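Local atomic coordinates of RagB/SusD domain protein (Flavobacterium johnsoniae, PDB entry 5J90), a protein that binds chitin as a SusD-like outer-membrane lipoprotein and probably serves a polysaccharide utilization locus that lets the bacterium convert recalcitrant chitin. Residues Gln50-Leu55 with Met127-Asp132; Asp58-Tyr63 with Tyr79-Asn84; Asn38-Leu43 with Lys95-Asn100; Gln423-Gly428 with Gln433-Asp438. All coordinates share one frame; numbering follows the deposited sequence.

Contact 1. Residues Gln50-Leu55 with Met127-Asp132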
# COMPACT_ATOMS: atom_id res chain seq x y z
N GLN A 50 -20.11 21.87 -8.06
CA GLN A 50 -18.88 22.15 -8.76
C GLN A 50 -17.67 21.90 -7.86
O GLN A 50 -16.65 21.41 -8.32
CB GLN A 50 -18.89 23.60 -9.27
CG GLN A 50 -17.74 23.92 -10.20
CD GLN A 50 -17.77 25.35 -10.69
OE1 GLN A 50 -18.20 26.26 -9.97
NE2 GLN A 50 -17.32 25.56 -11.91
N LEU A 51 -17.79 22.23 -6.57
CA LEU A 51 -16.69 22.03 -5.62
C LEU A 51 -16.66 20.62 -5.02
O LEU A 51 -15.60 20.07 -4.75
CB LEU A 51 -16.74 23.09 -4.51
CG LEU A 51 -16.60 24.53 -5.01
CD1 LEU A 51 -16.85 25.49 -3.86
CD2 LEU A 51 -15.22 24.75 -5.60
N GLN A 52 -17.84 20.04 -4.82
CA GLN A 52 -17.94 18.71 -4.23
C GLN A 52 -17.39 17.64 -5.16
O GLN A 52 -16.73 16.70 -4.69
CB GLN A 52 -19.39 18.38 -3.91
CG GLN A 52 -19.52 17.07 -3.15
CD GLN A 52 -20.81 16.33 -3.44
OE1 GLN A 52 -21.51 16.62 -4.42
NE2 GLN A 52 -21.14 15.36 -2.60
N GLN A 53 -17.66 17.75 -6.46
CA GLN A 53 -17.23 16.73 -7.40
C GLN A 53 -16.75 17.29 -8.74
O GLN A 53 -15.86 16.72 -9.38
CB GLN A 53 -18.34 15.69 -7.60
CG GLN A 53 -17.89 14.54 -8.48
CD GLN A 53 -18.87 13.36 -8.53
OE1 GLN A 53 -19.55 13.01 -7.55
NE2 GLN A 53 -18.93 12.73 -9.69
N GLY A 54 -17.32 18.42 -9.17
CA GLY A 54 -17.05 18.93 -10.50
C GLY A 54 -15.60 19.29 -10.80
O GLY A 54 -15.15 19.18 -11.94
N LEU A 55 -14.89 19.71 -9.76
CA LEU A 55 -13.50 20.16 -9.92
C LEU A 55 -12.51 19.18 -9.27
O LEU A 55 -11.34 19.51 -9.05
CB LEU A 55 -13.33 21.58 -9.36
CG LEU A 55 -14.02 22.66 -10.20
CD1 LEU A 55 -14.05 23.99 -9.47
CD2 LEU A 55 -13.30 22.80 -11.52
N MET A 127 -21.38 7.31 1.88
CA MET A 127 -20.13 7.33 2.63
C MET A 127 -18.97 6.52 2.03
O MET A 127 -17.81 6.82 2.31
CB MET A 127 -20.36 6.99 4.11
CG MET A 127 -21.35 7.94 4.81
SD MET A 127 -20.91 9.70 4.70
CE MET A 127 -19.42 9.74 5.69
N HIS A 128 -19.26 5.52 1.19
CA HIS A 128 -18.14 4.84 0.51
C HIS A 128 -17.38 5.84 -0.37
O HIS A 128 -16.16 5.77 -0.49
CB HIS A 128 -18.56 3.58 -0.27
CG HIS A 128 -19.08 3.84 -1.65
ND1 HIS A 128 -20.39 4.21 -1.90
CD2 HIS A 128 -18.46 3.80 -2.86
CE1 HIS A 128 -20.56 4.37 -3.20
NE2 HIS A 128 -19.41 4.13 -3.81
N ARG A 129 -18.11 6.80 -0.95
CA ARG A 129 -17.48 7.86 -1.73
C ARG A 129 -16.52 8.68 -0.86
O ARG A 129 -15.41 9.01 -1.27
CB ARG A 129 -18.55 8.76 -2.36
CG ARG A 129 -19.33 8.07 -3.48
CD ARG A 129 -20.71 8.71 -3.73
NE ARG A 129 -20.66 10.18 -3.83
CZ ARG A 129 -20.38 10.86 -4.94
NH1 ARG A 129 -20.11 10.24 -6.08
NH2 ARG A 129 -20.37 12.19 -4.92
N MET A 130 -16.96 8.98 0.36
CA MET A 130 -16.15 9.74 1.30
C MET A 130 -14.84 9.03 1.63
O MET A 130 -13.76 9.62 1.52
CB MET A 130 -16.94 10.01 2.57
CG MET A 130 -16.30 11.04 3.51
SD MET A 130 -16.42 12.76 2.91
CE MET A 130 -18.19 13.03 3.08
N THR A 131 -14.91 7.76 2.02
CA THR A 131 -13.66 7.06 2.32
C THR A 131 -12.81 6.81 1.07
O THR A 131 -11.58 6.87 1.14
CB THR A 131 -13.87 5.76 3.13
OG1 THR A 131 -12.60 5.13 3.36
CG2 THR A 131 -14.75 4.77 2.38
N ASP A 132 -13.45 6.61 -0.07
CA ASP A 132 -12.69 6.45 -1.30
C ASP A 132 -11.93 7.72 -1.68
O ASP A 132 -10.95 7.66 -2.42
CB ASP A 132 -13.60 6.01 -2.44
CG ASP A 132 -14.04 4.57 -2.31
OD1 ASP A 132 -13.52 3.83 -1.44
OD2 ASP A 132 -14.93 4.18 -3.09
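Arg129 reaches from helix 113-134 to helix 46-54 and takes hold of one atom there, the side-chain oxygen of Gln53. Its guanidinium comes end-on, with NH2 2.9 Å and NH1 3.2 Å from Gln53 OE1, and the oxygen lies in the guanidinium plane. The NH2 bond is the straighter of the two, at 158° on the hydrogen, and runs almost in line with the C=O; NH1 approaches tilted from the carbonyl plane. Next to it, Gln52 NE2 sits 4.0 Å from Arg129 NH2, a touch without a bond. Both glutamines leave the helix with CG anti to the backbone N (chi1 -175° for Gln53), and Gln53 then runs extended to meet an arginine chain bent at chi3.

One step out, Gln53 NE2 donates to Glu431 and to Asp58, which fixes the rotation of the amide and leaves its oxygen turned to Arg129. Gln52 is spent on the loop before its own helix, where its OE1 accepts from Val42 N and its NE2 donates to Ile40 O. Helix 432-442 packs against the pair through Gln433.

With an alanine in place of Arg129, Gln53 OE1 would probably lose the two donors Arg129 supplies and the two helices their polar bridge. The backbones stay more than 10 Å apart between CA atoms, so this is a bridge of long side chains inside the helical core, a buried amide oxygen answered by a cationic group.

Contact 2. Residues Asp58-Tyr63 with Tyr79-Asn84; sequences DIWSGY and YALLDN
This is an apolar, largely aromatic contact near the surface, where the short helix 57-60 meets the loop leading into helix 83-108. Trp60 is the whole of one side; Tyr79 and Leu81 make up the other. Tyr79 turns its edge toward the face of the indole in an offset edge-to-face pair, the ring planes 69° apart and the centroid of the five-membered ring 6.0 Å from that of the tyrosine. The nearest atoms are Trp60 CD1 and Tyr79 CE1, 4.2 Å apart, so the rings meet loosely, their side chains running past each other in opposite directions. Leu81 deals with the six-membered half: its CD2 methyl rests 3.6 Å from Trp60 CZ2 and 3.9 Å from Trp60 CH2. Trp60 holds CG anti to its carbonyl carbon (chi1 -62°), which sends the indole out to the loop although the CB itself does not point there.

The indole N-H is used as well, bonding to the backbone O of Asn76, a residue of the same loop; Val465 touches both aromatic side chains. On the helix side, Ser61 OG accepts from Tyr63 N in an ST turn.

Exchanging Trp60 for an alanine would probably leave Tyr79 and Leu81 facing a gap and the carbonyl of Asn76 without its indole donor. The indole thus works in two ways, its carbon surface packing against the loop's side chains while its one polar atom ties down the loop's backbone.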
# COMPACT_ATOMS: atom_id res chain seq x y z
N ASP A 58 -14.63 14.46 -11.32
CA ASP A 58 -15.19 14.60 -12.68
C ASP A 58 -14.10 14.89 -13.70
O ASP A 58 -14.25 14.57 -14.88
CB ASP A 58 -16.23 15.72 -12.75
CG ASP A 58 -17.60 15.30 -12.22
OD1 ASP A 58 -17.82 14.09 -11.96
OD2 ASP A 58 -18.46 16.20 -12.06
N ILE A 59 -13.00 15.48 -13.24
CA ILE A 59 -11.88 15.82 -14.10
C ILE A 59 -10.77 14.76 -14.03
O ILE A 59 -10.27 14.31 -15.05
CB ILE A 59 -11.35 17.23 -13.78
CG1 ILE A 59 -12.45 18.26 -14.07
CG2 ILE A 59 -10.08 17.52 -14.56
CD1 ILE A 59 -12.05 19.70 -13.78
N TRP A 60 -10.38 14.35 -12.82
CA TRP A 60 -9.32 13.35 -12.67
C TRP A 60 -9.67 12.03 -13.35
O TRP A 60 -8.79 11.32 -13.84
CB TRP A 60 -9.00 13.13 -11.20
CG TRP A 60 -8.50 14.36 -10.47
CD1 TRP A 60 -7.79 15.41 -11.00
CD2 TRP A 60 -8.67 14.66 -9.08
NE1 TRP A 60 -7.52 16.34 -10.03
CE2 TRP A 60 -8.05 15.90 -8.84
CE3 TRP A 60 -9.29 13.99 -8.02
CZ2 TRP A 60 -8.03 16.48 -7.57
CZ3 TRP A 60 -9.27 14.57 -6.76
CH2 TRP A 60 -8.64 15.81 -6.55
N SER A 61 -10.97 11.70 -13.39
CA SER A 61 -11.46 10.47 -14.02
C SER A 61 -11.23 10.44 -15.52
O SER A 61 -11.38 9.39 -16.14
CB SER A 61 -12.96 10.34 -13.79
OG SER A 61 -13.65 11.43 -14.42
N GLY A 62 -10.95 11.60 -16.12
CA GLY A 62 -10.92 11.70 -17.56
C GLY A 62 -12.25 11.97 -18.23
O GLY A 62 -12.33 12.00 -19.47
N TYR A 63 -13.31 12.19 -17.46
CA TYR A 63 -14.63 12.44 -18.04
C TYR A 63 -14.80 13.85 -18.61
O TYR A 63 -15.42 14.03 -19.65
CB TYR A 63 -15.71 12.22 -16.99
CG TYR A 63 -16.14 10.78 -16.78
CD1 TYR A 63 -15.58 9.72 -17.51
CD2 TYR A 63 -17.12 10.49 -15.85
CE1 TYR A 63 -16.01 8.40 -17.30
CE2 TYR A 63 -17.56 9.19 -15.64
CZ TYR A 63 -17.00 8.15 -16.37
OH TYR A 63 -17.45 6.86 -16.15
N TYR A 79 -2.88 19.56 -9.99
CA TYR A 79 -2.40 18.80 -8.84
C TYR A 79 -1.90 19.66 -7.68
O TYR A 79 -1.13 19.19 -6.83
CB TYR A 79 -1.36 17.75 -9.24
CG TYR A 79 -1.85 16.71 -10.23
CD1 TYR A 79 -3.20 16.59 -10.56
CD2 TYR A 79 -0.96 15.83 -10.84
CE1 TYR A 79 -3.65 15.62 -11.46
CE2 TYR A 79 -1.39 14.86 -11.74
CZ TYR A 79 -2.73 14.76 -12.04
OH TYR A 79 -3.17 13.80 -12.94
N ALA A 80 -2.34 20.92 -7.64
CA ALA A 80 -2.21 21.75 -6.45
C ALA A 80 -3.56 21.68 -5.75
O ALA A 80 -4.48 22.45 -6.06
CB ALA A 80 -1.84 23.20 -6.83
N LEU A 81 -3.70 20.75 -4.82
CA LEU A 81 -5.01 20.54 -4.21
C LEU A 81 -5.40 21.76 -3.40
O LEU A 81 -4.62 22.26 -2.58
CB LEU A 81 -5.02 19.28 -3.33
CG LEU A 81 -4.71 17.96 -4.05
CD1 LEU A 81 -4.95 16.78 -3.11
CD2 LEU A 81 -5.55 17.81 -5.31
N LEU A 82 -6.62 22.25 -3.63
CA LEU A 82 -7.07 23.50 -3.00
C LEU A 82 -8.01 23.21 -1.84
O LEU A 82 -9.14 22.75 -2.03
CB LEU A 82 -7.74 24.42 -4.03
CG LEU A 82 -6.84 24.86 -5.20
CD1 LEU A 82 -7.58 25.84 -6.10
CD2 LEU A 82 -5.52 25.47 -4.72
N ASP A 83 -7.53 23.48 -0.62
CA ASP A 83 -8.31 23.17 0.58
C ASP A 83 -9.64 23.91 0.61
O ASP A 83 -10.63 23.41 1.15
CB ASP A 83 -7.52 23.49 1.85
CG ASP A 83 -6.35 22.54 2.08
OD1 ASP A 83 -6.05 21.68 1.22
OD2 ASP A 83 -5.70 22.68 3.14
N ASN A 84 -9.66 25.11 0.03
CA ASN A 84 -10.88 25.92 -0.00
C ASN A 84 -11.94 25.32 -0.93
O ASN A 84 -13.13 25.58 -0.77
CB ASN A 84 -10.57 27.38 -0.37
CG ASN A 84 -9.70 27.50 -1.61
OD1 ASN A 84 -8.63 26.91 -1.69
ND2 ASN A 84 -10.16 28.30 -2.58

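Contact 3. Residues Asn38-Leu43 with Lys95-Asn100; sequences NNIQVL and KNVMFN
Asn39 and Asn96 lay their side-chain amides on one another, the two planes only 12° apart and stacked. The chains themselves cross at a slant, beginning with Asn39 CB 3.6 Å from Asn96 CB. Further out, Asn39 ND2 lies 3.6 Å from Asn96 CG, while Asn39 OD1 lies 3.7 Å from Asn96 ND2. These spacings are those of van der Waals stacking, and the hydrogen bonds of both amides go to other partners: Asn39 ND2 donates to Pro35 O and Asn96 ND2 to Tyr92 O, one turn back along its own helix. In both residues CG stands anti to the carbonyl carbon (chi1 -67° and -66°), a matched choice that lets the flat groups come together nearly parallel.

Val97 packs beside the stack, its CG2 methyl 3.7 Å from Asn39 O; Ile40 CG1, at 4.5 Å from the same methyl of Val97, is a looser apolar neighbour. Inside the helix, which has a wider pi-type turn at 95-98, Asn100 ND2 reaches back to Asn96 O at 2.8 Å in a nearly straight bond.

Pro35 and Met36 of helix 33-37 also lie against this part of helix 83-108, and Ile40 touches Leu122 and Glu125 of helix 113-134. The contact is thus loop-on-helix packing: the linker between helices 33-37 and 46-54 seats itself along two successive long helices of the alpha-helical SusD-like fold.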
# COMPACT_ATOMS: atom_id res chain seq x y z
N ASN A 38 -30.57 14.08 -1.67
CA ASN A 38 -30.21 15.32 -2.36
C ASN A 38 -28.74 15.71 -2.24
O ASN A 38 -28.32 16.71 -2.81
CB ASN A 38 -31.09 16.48 -1.89
CG ASN A 38 -32.50 16.40 -2.43
OD1 ASN A 38 -32.73 15.87 -3.51
ND2 ASN A 38 -33.45 16.92 -1.66
N ASN A 39 -27.97 14.92 -1.49
CA ASN A 39 -26.59 15.31 -1.20
C ASN A 39 -25.53 14.22 -1.34
O ASN A 39 -24.41 14.40 -0.89
CB ASN A 39 -26.47 15.99 0.17
CG ASN A 39 -27.17 17.34 0.21
OD1 ASN A 39 -26.62 18.36 -0.21
ND2 ASN A 39 -28.40 17.34 0.70
N ILE A 40 -25.88 13.10 -1.95
CA ILE A 40 -24.85 12.14 -2.36
C ILE A 40 -24.00 12.84 -3.41
O ILE A 40 -22.78 13.00 -3.26
CB ILE A 40 -25.46 10.84 -2.88
CG1 ILE A 40 -26.22 10.14 -1.76
CG2 ILE A 40 -24.37 9.92 -3.47
CD1 ILE A 40 -27.25 9.15 -2.24
N GLN A 41 -24.65 13.29 -4.48
CA GLN A 41 -24.15 14.41 -5.27
C GLN A 41 -25.01 15.61 -4.89
O GLN A 41 -26.23 15.54 -4.94
CB GLN A 41 -24.28 14.14 -6.77
CG GLN A 41 -23.34 13.06 -7.23
CD GLN A 41 -23.29 12.95 -8.74
OE1 GLN A 41 -24.26 13.29 -9.43
NE2 GLN A 41 -22.17 12.48 -9.26
N VAL A 42 -24.37 16.70 -4.47
CA VAL A 42 -25.14 17.87 -4.05
C VAL A 42 -25.89 18.47 -5.24
O VAL A 42 -25.28 18.94 -6.20
CB VAL A 42 -24.25 18.93 -3.38
CG1 VAL A 42 -25.06 20.19 -3.10
CG2 VAL A 42 -23.66 18.36 -2.10
N LEU A 43 -27.22 18.41 -5.19
CA LEU A 43 -28.01 18.82 -6.34
C LEU A 43 -28.15 20.33 -6.43
O LEU A 43 -28.27 20.88 -7.53
CB LEU A 43 -29.38 18.14 -6.31
CG LEU A 43 -29.33 16.62 -6.42
CD1 LEU A 43 -30.74 16.05 -6.52
CD2 LEU A 43 -28.47 16.16 -7.59
N LYS A 95 -22.75 16.71 6.90
CA LYS A 95 -23.91 17.45 7.38
C LYS A 95 -25.22 16.83 6.89
O LYS A 95 -26.21 16.83 7.62
CB LYS A 95 -23.82 18.91 6.93
CG LYS A 95 -24.98 19.78 7.37
CD LYS A 95 -24.81 20.24 8.81
CE LYS A 95 -25.99 21.09 9.27
NZ LYS A 95 -25.80 21.57 10.66
N ASN A 96 -25.21 16.30 5.68
CA ASN A 96 -26.45 15.87 5.04
C ASN A 96 -26.62 14.38 4.89
O ASN A 96 -27.72 13.86 5.04
CB ASN A 96 -26.59 16.54 3.68
CG ASN A 96 -26.77 18.02 3.80
OD1 ASN A 96 -27.78 18.49 4.33
ND2 ASN A 96 -25.79 18.78 3.33
N VAL A 97 -25.55 13.67 4.55
CA VAL A 97 -25.66 12.22 4.46
C VAL A 97 -25.43 11.56 5.81
O VAL A 97 -26.30 10.87 6.34
CB VAL A 97 -24.70 11.65 3.40
CG1 VAL A 97 -24.77 10.13 3.40
CG2 VAL A 97 -25.06 12.20 2.02
N MET A 98 -24.25 11.79 6.40
CA MET A 98 -23.91 11.09 7.63
C MET A 98 -24.82 11.46 8.79
O MET A 98 -25.28 10.59 9.53
CB MET A 98 -22.44 11.28 8.01
CG MET A 98 -21.97 10.36 9.11
SD MET A 98 -21.93 8.63 8.57
CE MET A 98 -21.23 7.88 10.03
N PHE A 99 -25.08 12.76 8.97
CA PHE A 99 -25.91 13.14 10.11
C PHE A 99 -27.29 12.51 10.05
O PHE A 99 -27.81 12.02 11.05
CB PHE A 99 -26.06 14.65 10.27
CG PHE A 99 -27.07 15.01 11.31
CD1 PHE A 99 -26.75 14.93 12.65
CD2 PHE A 99 -28.37 15.33 10.96
CE1 PHE A 99 -27.69 15.21 13.63
CE2 PHE A 99 -29.32 15.62 11.93
CZ PHE A 99 -28.98 15.55 13.26
N ASN A 100 -27.89 12.50 8.86
CA ASN A 100 -29.22 11.93 8.75
C ASN A 100 -29.23 10.41 8.87
O ASN A 100 -30.18 9.84 9.40
CB ASN A 100 -29.93 12.44 7.51
CG ASN A 100 -30.32 13.89 7.65
OD1 ASN A 100 -31.17 14.22 8.48
ND2 ASN A 100 -29.70 14.75 6.88

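Contact 4. Residues Gln423-Gly428 with Gln433-Asp438; sequences QKWIAG and QEAWSD
Lys424 and Asp438 form a buried salt bridge between two consecutive helices, 413-428 and 432-442. Lys424 NZ lies 2.7 Å from Asp438 OD2, approaching on the syn side of the carboxylate but 26° out of its plane. The lysine runs extended, CG anti to the backbone N (chi1 -167°), and crosses the aspartate at about a right angle; CD of Lys424 lies 3.2 Å from Asp438 OD2. The second oxygen, Asp438 OD1, is engaged by Arg441 in another salt bridge, which divides the carboxylate between two cations.

A water extends the network. It accepts from Lys424 NZ at 2.8 Å and donates to Glu434 OE2 at 2.6 Å, joining two opposite charges whose atoms do not touch directly. Glu434 OE1, in turn, makes a salt bridge with Arg213.

Beyond the charges the helices pack through a small residue, Ala435, against a large one, Trp425. These two mark the closest backbone approach, 5.9 Å between their CA atoms, and Ala435 CB sits 3.9 Å from Trp425 CD1. The indole N-H goes to Ser61 O, while Met271 and Ile274 of helix 269-277 touch the Trp425 side chain and Glu334, Phe337 and Leu338 of helix 332-344 that of Lys424.

With Asp438 in direct contact and Glu434 reached through a water, the buried ammonium group is likely to keep its charge, and the shared Asp438 carboxylate is likely to stay ionised between Lys424 and Arg441.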
# COMPACT_ATOMS: atom_id res chain seq x y z
N GLN A 423 -15.02 -0.07 -21.26
CA GLN A 423 -16.46 -0.04 -21.51
C GLN A 423 -17.24 0.39 -20.27
O GLN A 423 -18.25 1.10 -20.37
CB GLN A 423 -16.93 -1.39 -22.06
CG GLN A 423 -16.47 -1.59 -23.51
CD GLN A 423 -16.99 -0.50 -24.44
OE1 GLN A 423 -18.15 -0.08 -24.34
NE2 GLN A 423 -16.13 -0.04 -25.36
N LYS A 424 -16.76 -0.00 -19.10
CA LYS A 424 -17.35 0.41 -17.84
C LYS A 424 -17.25 1.93 -17.68
O LYS A 424 -18.22 2.61 -17.31
CB LYS A 424 -16.59 -0.30 -16.72
CG LYS A 424 -17.22 -0.26 -15.36
CD LYS A 424 -16.35 -1.09 -14.42
CE LYS A 424 -16.89 -1.12 -13.02
NZ LYS A 424 -15.82 -1.60 -12.10
N TRP A 425 -16.07 2.46 -17.99
CA TRP A 425 -15.80 3.89 -17.94
C TRP A 425 -16.74 4.66 -18.88
O TRP A 425 -17.34 5.66 -18.48
CB TRP A 425 -14.33 4.10 -18.27
CG TRP A 425 -13.76 5.50 -18.28
CD1 TRP A 425 -13.19 6.16 -17.22
CD2 TRP A 425 -13.59 6.36 -19.42
NE1 TRP A 425 -12.72 7.39 -17.63
CE2 TRP A 425 -12.96 7.54 -18.97
CE3 TRP A 425 -13.94 6.24 -20.77
CZ2 TRP A 425 -12.65 8.59 -19.83
CZ3 TRP A 425 -13.64 7.30 -21.62
CH2 TRP A 425 -13.00 8.46 -21.15
N ILE A 426 -16.89 4.19 -20.11
CA ILE A 426 -17.81 4.87 -21.03
C ILE A 426 -19.24 4.84 -20.48
O ILE A 426 -19.94 5.86 -20.49
CB ILE A 426 -17.78 4.29 -22.47
CG1 ILE A 426 -16.39 4.44 -23.08
CG2 ILE A 426 -18.83 4.99 -23.35
CD1 ILE A 426 -16.20 3.65 -24.39
N ALA A 427 -19.69 3.68 -20.02
CA ALA A 427 -21.06 3.51 -19.55
C ALA A 427 -21.41 4.38 -18.34
O ALA A 427 -22.56 4.78 -18.17
CB ALA A 427 -21.34 2.03 -19.25
N GLY A 428 -20.42 4.66 -17.49
CA GLY A 428 -20.68 5.35 -16.23
C GLY A 428 -20.71 6.87 -16.32
O GLY A 428 -21.02 7.51 -15.32
N GLN A 433 -16.77 10.07 -9.90
CA GLN A 433 -16.19 9.51 -8.68
C GLN A 433 -15.90 8.01 -8.81
O GLN A 433 -14.79 7.57 -8.51
CB GLN A 433 -17.09 9.80 -7.48
CG GLN A 433 -16.62 9.20 -6.15
CD GLN A 433 -15.32 9.81 -5.63
OE1 GLN A 433 -14.94 10.93 -5.98
NE2 GLN A 433 -14.64 9.06 -4.78
N GLU A 434 -16.86 7.23 -9.29
CA GLU A 434 -16.62 5.81 -9.46
C GLU A 434 -15.53 5.57 -10.50
O GLU A 434 -14.69 4.69 -10.33
CB GLU A 434 -17.91 5.09 -9.84
CG GLU A 434 -17.77 3.57 -9.92
CD GLU A 434 -17.23 2.94 -8.64
OE1 GLU A 434 -17.35 3.53 -7.55
OE2 GLU A 434 -16.67 1.82 -8.73
N ALA A 435 -15.53 6.34 -11.58
CA ALA A 435 -14.51 6.19 -12.62
C ALA A 435 -13.11 6.48 -12.08
O ALA A 435 -12.15 5.78 -12.44
CB ALA A 435 -14.82 7.10 -13.82
N TRP A 436 -12.99 7.50 -11.24
CA TRP A 436 -11.70 7.83 -10.59
C TRP A 436 -11.24 6.70 -9.67
O TRP A 436 -10.06 6.33 -9.67
CB TRP A 436 -11.82 9.16 -9.82
CG TRP A 436 -10.60 9.59 -9.04
CD1 TRP A 436 -9.30 9.62 -9.48
CD2 TRP A 436 -10.58 10.07 -7.69
NE1 TRP A 436 -8.48 10.08 -8.47
CE2 TRP A 436 -9.24 10.37 -7.37
CE3 TRP A 436 -11.58 10.28 -6.73
CZ2 TRP A 436 -8.87 10.85 -6.11
CZ3 TRP A 436 -11.21 10.76 -5.48
CH2 TRP A 436 -9.86 11.05 -5.19
N SER A 437 -12.16 6.14 -8.90
CA SER A 437 -11.79 5.01 -8.04
C SER A 437 -11.35 3.79 -8.86
O SER A 437 -10.34 3.16 -8.55
CB SER A 437 -12.94 4.67 -7.10
OG SER A 437 -13.16 5.76 -6.22
N ASP A 438 -12.10 3.46 -9.91
CA ASP A 438 -11.73 2.33 -10.77
C ASP A 438 -10.40 2.58 -11.48
O ASP A 438 -9.61 1.64 -11.67
CB ASP A 438 -12.84 2.10 -11.80
CG ASP A 438 -13.36 0.68 -11.82
OD1 ASP A 438 -13.09 -0.13 -10.90
OD2 ASP A 438 -14.07 0.37 -12.80
O HOH W 1 -17.20 -0.51 -9.87

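In the fold
Contact 1 lies at the middle of the set, touching the other three: its centre is about 10 Å from that of contact 2, about 11 Å from contact 3 and about 14 Å from contact 4. Contacts 2 and 3 both use helix 83-108, but about 21 Å apart between centres and without touching. Along the chain contact 2 is nested within the loops closed by contacts 1 and 3, which cross one another, and contact 4 follows all three. The late helical pair 413-428 and 432-442 nevertheless meets the early segments: contacts 2 and 4, centres about 16 Å apart, touch as Tyr63 OH bonds to Trp425 O. Helices early and late in the chain are thereby brought into one compact body.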